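Local coordinates for protein tRNA delta(2)-isopentenylpyrophosphate transferase (Bacillus halodurans, PDB 3EXA) that probably transfers a dimethylallyl group from dimethylallyl diphosphate to adenine 37 of tRNAs that read codons beginning with uridine, at residues H302-I305 against A306-E310. Sequence-based numbering, arbitrary orientation.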
ATOM      1  N   HIS A 302      14.266 -30.242 -31.633  1.00 11.81           N
ATOM      2  CA  HIS A 302      15.607 -29.969 -31.139  1.00 13.14           C
ATOM      3  C   HIS A 302      16.368 -29.098 -32.121  1.00 20.91           C
ATOM      4  O   HIS A 302      17.091 -28.177 -31.731  1.00 20.41           O
ATOM      5  CB  HIS A 302      16.384 -31.258 -30.927  1.00 13.66           C
ATOM      6  CG  HIS A 302      17.861 -31.045 -30.770  1.00 18.61           C
ATOM      7  ND1 HIS A 302      18.707 -30.890 -31.845  1.00 19.40           N
ATOM      8  CD2 HIS A 302      18.629 -30.925 -29.660  1.00 21.71           C
ATOM      9  CE1 HIS A 302      19.942 -30.687 -31.405  1.00 11.54           C
ATOM     10  NE2 HIS A 302      19.919 -30.704 -30.088  1.00 22.44           N
ATOM     11  N   ASN A 303      16.225 -29.410 -33.397  1.00 12.49           N
ATOM     12  CA  ASN A 303      16.896 -28.629 -34.404  1.00 20.78           C
ATOM     13  C   ASN A 303      16.429 -27.183 -34.308  1.00 23.72           C
ATOM     14  O   ASN A 303      17.252 -26.273 -34.246  1.00 30.62           O
ATOM     15  CB  ASN A 303      16.610 -29.191 -35.796  1.00 10.99           C
ATOM     16  CG  ASN A 303      17.261 -28.377 -36.881  1.00 19.85           C
ATOM     17  OD1 ASN A 303      16.609 -27.578 -37.553  1.00 13.18           O
ATOM     18  ND2 ASN A 303      18.569 -28.554 -37.047  1.00 14.81           N
ATOM     19  N   PHE A 304      15.114 -26.971 -34.262  1.00 22.33           N
ATOM     20  CA  PHE A 304      14.582 -25.613 -34.173  1.00 20.89           C
ATOM     21  C   PHE A 304      15.038 -24.848 -32.931  1.00 17.90           C
ATOM     22  O   PHE A 304      15.438 -23.685 -33.016  1.00 17.32           O
ATOM     23  CB  PHE A 304      13.057 -25.613 -34.209  1.00 12.36           C
ATOM     24  CG  PHE A 304      12.468 -24.270 -33.930  1.00 14.80           C
ATOM     25  CD1 PHE A 304      12.165 -23.883 -32.622  1.00 10.33           C
ATOM     26  CD2 PHE A 304      12.252 -23.368 -34.965  1.00 14.17           C
ATOM     27  CE1 PHE A 304      11.660 -22.600 -32.338  1.00  5.27           C
ATOM     28  CE2 PHE A 304      11.749 -22.083 -34.703  1.00 18.66           C
ATOM     29  CZ  PHE A 304      11.449 -21.702 -33.375  1.00 13.10           C
ATOM     30  N   ILE A 305      14.961 -25.506 -31.780  1.00 15.99           N
ATOM     31  CA  ILE A 305      15.369 -24.912 -30.519  1.00 20.42           C
ATOM     32  C   ILE A 305      16.860 -24.599 -30.524  1.00 18.82           C
ATOM     33  O   ILE A 305      17.263 -23.455 -30.309  1.00 21.61           O
ATOM     34  CB  ILE A 305      15.045 -25.855 -29.343  1.00 17.81           C
ATOM     35  CG1 ILE A 305      13.534 -25.899 -29.123  1.00 17.31           C
ATOM     36  CG2 ILE A 305      15.758 -25.400 -28.090  1.00 14.66           C
ATOM     37  CD1 ILE A 305      13.102 -26.828 -28.000  1.00 24.62           C
ATOM     38  N   ALA A 306      17.674 -25.617 -30.777  1.00 18.57           N
ATOM     39  CA  ALA A 306      19.121 -25.448 -30.820  1.00 20.86           C
ATOM     40  C   ALA A 306      19.515 -24.330 -31.784  1.00 23.21           C
ATOM     41  O   ALA A 306      20.381 -23.515 -31.471  1.00 19.17           O
ATOM     42  CB  ALA A 306      19.800 -26.762 -31.235  1.00 18.03           C
ATOM     43  N   GLY A 307      18.873 -24.290 -32.952  1.00 28.40           N
ATOM     44  CA  GLY A 307      19.177 -23.257 -33.928  1.00 15.22           C
ATOM     45  C   GLY A 307      18.823 -21.855 -33.461  1.00 19.91           C
ATOM     46  O   GLY A 307      19.681 -20.972 -33.454  1.00 21.12           O
ATOM     47  N   LYS A 308      17.574 -21.641 -33.053  1.00 22.60           N
ATOM     48  CA  LYS A 308      17.147 -20.311 -32.610  1.00 26.26           C
ATOM     49  C   LYS A 308      18.006 -19.785 -31.466  1.00 25.51           C
ATOM     50  O   LYS A 308      18.333 -18.601 -31.437  1.00 31.27           O
ATOM     51  CB  LYS A 308      15.673 -20.316 -32.192  1.00 20.75           C
ATOM     52  CG  LYS A 308      15.067 -18.926 -31.993  1.00 15.94           C
ATOM     53  CD  LYS A 308      13.614 -19.031 -31.528  1.00 43.31           C
ATOM     54  CE  LYS A 308      12.949 -17.664 -31.302  1.00 42.89           C
ATOM     55  NZ  LYS A 308      11.530 -17.796 -30.843  1.00 32.72           N
ATOM     56  N   LEU A 309      18.378 -20.649 -30.525  1.00 30.64           N
ATOM     57  CA  LEU A 309      19.220 -20.207 -29.415  1.00 25.23           C
ATOM     58  C   LEU A 309      20.553 -19.674 -29.930  1.00 24.66           C
ATOM     59  O   LEU A 309      21.043 -18.650 -29.455  1.00 26.67           O
ATOM     60  CB  LEU A 309      19.473 -21.351 -28.432  1.00 25.25           C
ATOM     61  CG  LEU A 309      18.329 -21.676 -27.472  1.00 23.59           C
ATOM     62  CD1 LEU A 309      18.685 -22.910 -26.659  1.00 20.41           C
ATOM     63  CD2 LEU A 309      18.077 -20.478 -26.570  1.00 19.61           C
ATOM     64  N   GLU A 310      21.128 -20.368 -30.908  1.00 25.05           N
ATOM     65  CA  GLU A 310      22.406 -19.973 -31.491  1.00 23.60           C
ATOM     66  C   GLU A 310      22.337 -18.717 -32.344  1.00 21.99           C
ATOM     67  O   GLU A 310      23.246 -17.895 -32.297  1.00 20.59           O
ATOM     68  CB  GLU A 310      22.983 -21.090 -32.355  1.00 25.21           C
ATOM     69  CG  GLU A 310      24.354 -20.753 -32.918  1.00 24.83           C
ATOM     70  CD  GLU A 310      25.385 -20.569 -31.821  1.00 36.86           C
ATOM     71  OE1 GLU A 310      26.561 -20.272 -32.136  1.00 38.51           O
ATOM     72  OE2 GLU A 310      25.014 -20.723 -30.638  1.00 37.06           O
TER
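Ile305 and Leu309, one turn apart, form the tightly packed side of an amphipathic stretch of the C-terminal alpha-helix 294-317, which lies against the parallel sheet of a P-loop NTPase-like core. Their side chains run side by side in the same direction, CG2 of Ile305 standing 4.1 Å from CD1 of Leu309. Both are buried: Val6 of strand 4-9 touches both, while Leu23 of helix 16-25, whose first residues, Lys16 and Thr17, belong to the predicted ATP-binding loop, packs on Ile305. Four successive backbone bonds, each from N of residue i+4 to O of residue i, run through 302-309; the one from Leu309 N to Ile305 O measures 3.0 Å and lies nearly in line with the carbonyl. On one flank, Phe304 and Lys308 also run alongside each other. With CG anti to the backbone N (chi1 172°), the Phe304 ring swings toward the next turn and CZ comes within 3.9 Å of Lys308 CD, an oblique approach by one methylene of the extended lysine; both residues also rest on Val193 of strand 191-198. The looser, solvent side carries exposed Asn303 and Glu310; here Gly307 N bonds to Asn303 O at 2.9 Å. At the other border, the partly exposed His302 ring takes a CH-pi contact over one face: the methyl CB of Ala306 sits 4.2 Å from the ring centroid, displaced toward the rim at CE1.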